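Side-chain contact in Asp/Glu-specific dipeptidyl-peptidase (Flavobacterium psychrophilum, PDB 5JXF), which removes dipeptides from the N-terminus of oligopeptides, as a serine peptidase of family S46 with strict specificity for Asp or Glu at P1: residues T98-G103 and G213-L218. Residues are numbered along the deposited sequence; the frame is centred on the assembly and turned at random.
With ARG (arginine), chain E.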
loop_
_atom_site.group_PDB
_atom_site.type_symbol
_atom_site.label_atom_id
_atom_site.label_comp_id
_atom_site.label_asym_id
_atom_site.label_seq_id
_atom_site.Cartn_x
_atom_site.Cartn_y
_atom_site.Cartn_z
ATOM N N THR A 98 -16.623 -15.068 19.843
ATOM C CA THR A 98 -15.246 -15.300 19.425
ATOM C C THR A 98 -15.037 -14.730 17.991
ATOM O O THR A 98 -15.880 -13.978 17.497
ATOM C CB THR A 98 -14.871 -16.815 19.501
ATOM O OG1 THR A 98 -13.456 -16.970 19.352
ATOM C CG2 THR A 98 -15.583 -17.641 18.425
ATOM N N ASN A 99 -13.918 -15.047 17.352
ATOM C CA ASN A 99 -13.656 -14.581 15.957
ATOM C C ASN A 99 -14.379 -15.409 14.920
ATOM O O ASN A 99 -14.687 -16.578 15.154
ATOM C CB ASN A 99 -12.161 -14.634 15.595
ATOM C CG ASN A 99 -11.348 -13.583 16.289
ATOM O OD1 ASN A 99 -10.122 -13.687 16.377
ATOM N ND2 ASN A 99 -12.018 -12.555 16.778
ATOM N N HIS A 100 -14.586 -14.832 13.746
ATOM C CA HIS A 100 -15.089 -15.602 12.620
ATOM C C HIS A 100 -14.101 -16.693 12.185
ATOM O O HIS A 100 -14.504 -17.806 11.839
ATOM C CB HIS A 100 -15.422 -14.670 11.442
ATOM C CG HIS A 100 -16.018 -15.376 10.265
ATOM N ND1 HIS A 100 -15.289 -15.697 9.141
ATOM C CD2 HIS A 100 -17.271 -15.839 10.045
ATOM C CE1 HIS A 100 -16.070 -16.305 8.268
ATOM N NE2 HIS A 100 -17.276 -16.413 8.798
ATOM N N HIS A 101 -12.808 -16.410 12.217
ATOM C CA HIS A 101 -11.889 -17.457 11.793
ATOM C C HIS A 101 -11.678 -18.535 12.890
ATOM O O HIS A 101 -11.199 -19.616 12.583
ATOM C CB HIS A 101 -10.552 -16.873 11.318
ATOM C CG HIS A 101 -9.661 -16.364 12.410
ATOM N ND1 HIS A 101 -9.545 -15.021 12.706
ATOM C CD2 HIS A 101 -8.803 -17.006 13.236
ATOM C CE1 HIS A 101 -8.670 -14.860 13.684
ATOM N NE2 HIS A 101 -8.210 -16.050 14.028
ATOM N N CYS A 102 -12.085 -18.266 14.130
ATOM C CA CYS A 102 -12.125 -19.327 15.166
ATOM C C CYS A 102 -13.340 -20.240 14.959
ATOM O O CYS A 102 -13.246 -21.464 15.059
ATOM C CB CYS A 102 -12.184 -18.735 16.570
ATOM S SG CYS A 102 -10.878 -17.594 16.984
ATOM N N GLY A 103 -14.489 -19.636 14.679
ATOM C CA GLY A 103 -15.665 -20.399 14.305
ATOM C C GLY A 103 -15.604 -21.006 12.909
ATOM O O GLY A 103 -16.448 -21.839 12.555
ATOM N N GLY A 213 -24.381 -17.853 15.713
ATOM C CA GLY A 213 -24.380 -16.825 14.691
ATOM C C GLY A 213 -23.035 -16.603 14.018
ATOM O O GLY A 213 -21.975 -16.702 14.651
ATOM N N ALA A 214 -23.076 -16.316 12.721
ATOM C CA ALA A 214 -21.880 -15.879 12.004
ATOM C C ALA A 214 -22.253 -15.012 10.815
ATOM O O ALA A 214 -23.204 -15.318 10.103
ATOM C CB ALA A 214 -21.060 -17.063 11.543
ATOM N N PRO A 215 -21.483 -13.938 10.593
ATOM C CA PRO A 215 -21.655 -13.061 9.428
ATOM C C PRO A 215 -21.178 -13.758 8.167
ATOM O O PRO A 215 -20.389 -14.706 8.268
ATOM C CB PRO A 215 -20.755 -11.867 9.754
ATOM C CG PRO A 215 -19.618 -12.502 10.540
ATOM C CD PRO A 215 -20.313 -13.551 11.400
ATOM N N PRO A 216 -21.620 -13.289 6.995
ATOM C CA PRO A 216 -21.006 -13.759 5.749
ATOM C C PRO A 216 -19.496 -13.588 5.783
ATOM O O PRO A 216 -18.981 -12.710 6.480
ATOM C CB PRO A 216 -21.656 -12.868 4.678
ATOM C CG PRO A 216 -22.145 -11.684 5.415
ATOM C CD PRO A 216 -22.601 -12.215 6.747
ATOM N N SER A 217 -18.789 -14.458 5.070
ATOM C CA SER A 217 -17.332 -14.390 5.007
ATOM C C SER A 217 -16.835 -13.051 4.491
ATOM O O SER A 217 -15.733 -12.626 4.820
ATOM C CB SER A 217 -16.780 -15.501 4.116
ATOM O OG SER A 217 -16.702 -16.727 4.826
ATOM N N LEU A 218 -17.639 -12.385 3.668
ATOM C CA LEU A 218 -17.195 -11.109 3.116
ATOM C C LEU A 218 -17.126 -10.080 4.236
ATOM O O LEU A 218 -16.325 -9.165 4.178
ATOM C CB LEU A 218 -18.101 -10.651 1.972
ATOM C CG LEU A 218 -17.865 -11.438 0.671
ATOM C CD1 LEU A 218 -19.021 -11.235 -0.295
ATOM C CD2 LEU A 218 -16.511 -11.092 0.003
HETATM N N ARG E . -4.311 -13.207 11.094
HETATM C CA ARG E . -5.300 -13.793 11.988
HETATM C C ARG E . -4.563 -14.547 13.101
HETATM O O ARG E . -3.760 -15.431 12.821
HETATM C CB ARG E . -6.249 -14.721 11.219
HETATM C CG ARG E . -7.127 -14.011 10.177
HETATM C CD ARG E . -7.977 -15.003 9.381
HETATM N NE ARG E . -7.152 -15.986 8.685
HETATM C CZ ARG E . -6.706 -15.845 7.434
HETATM N NH1 ARG E . -7.016 -14.759 6.727
HETATM N NH2 ARG E . -5.953 -16.795 6.880
HETATM O O HOH W 1 -19.586 -17.069 7.435
#
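The imidazole of His100 fits into the bend formed by Ala214, Pro215 and Ser217. Two neighbours meet its edge: Ala214 CB, 4.3 Å from His100 CD2, and Ser217 OG, 3.5 Å from His100 CE1. Pro215 lies to one side of the ring plane, its CD 4.0 Å from His100 CD2 as the two side chains run past each other in opposite directions, and Pro215 O is an oblique neighbour of His100 NE2 at 3.6 Å. No direct hydrogen bond joins the segments. Instead a water in the imidazole plane is 2.8 Å from His100 NE2 and donates to Pro215 O at 2.6 Å, giving this buried nitrogen a polar partner. The His100 CB points toward 213-218, and chi1 of -177° carries the ring on to Pro215 and Ser217. That ring also meets Phe104 (planes at about 70°), Ser217 OG is hydrogen-bonded to Leu118 O, and His100 N is weakly hydrogen-bonded to Asp237 OD1. His101, its ring between Asn99 CB and the bound arginine, has ND1 hydrogen-bonded to Asp237 OD2 and NE2 to Ser662 OG, consistent with a Ser-His-Asp charge relay. The contact packs the start of helix 100-109 against the turn from strand 197-214 into helix 217-220, with strand 239-245 pairing with both strands 95-98 and 197-214.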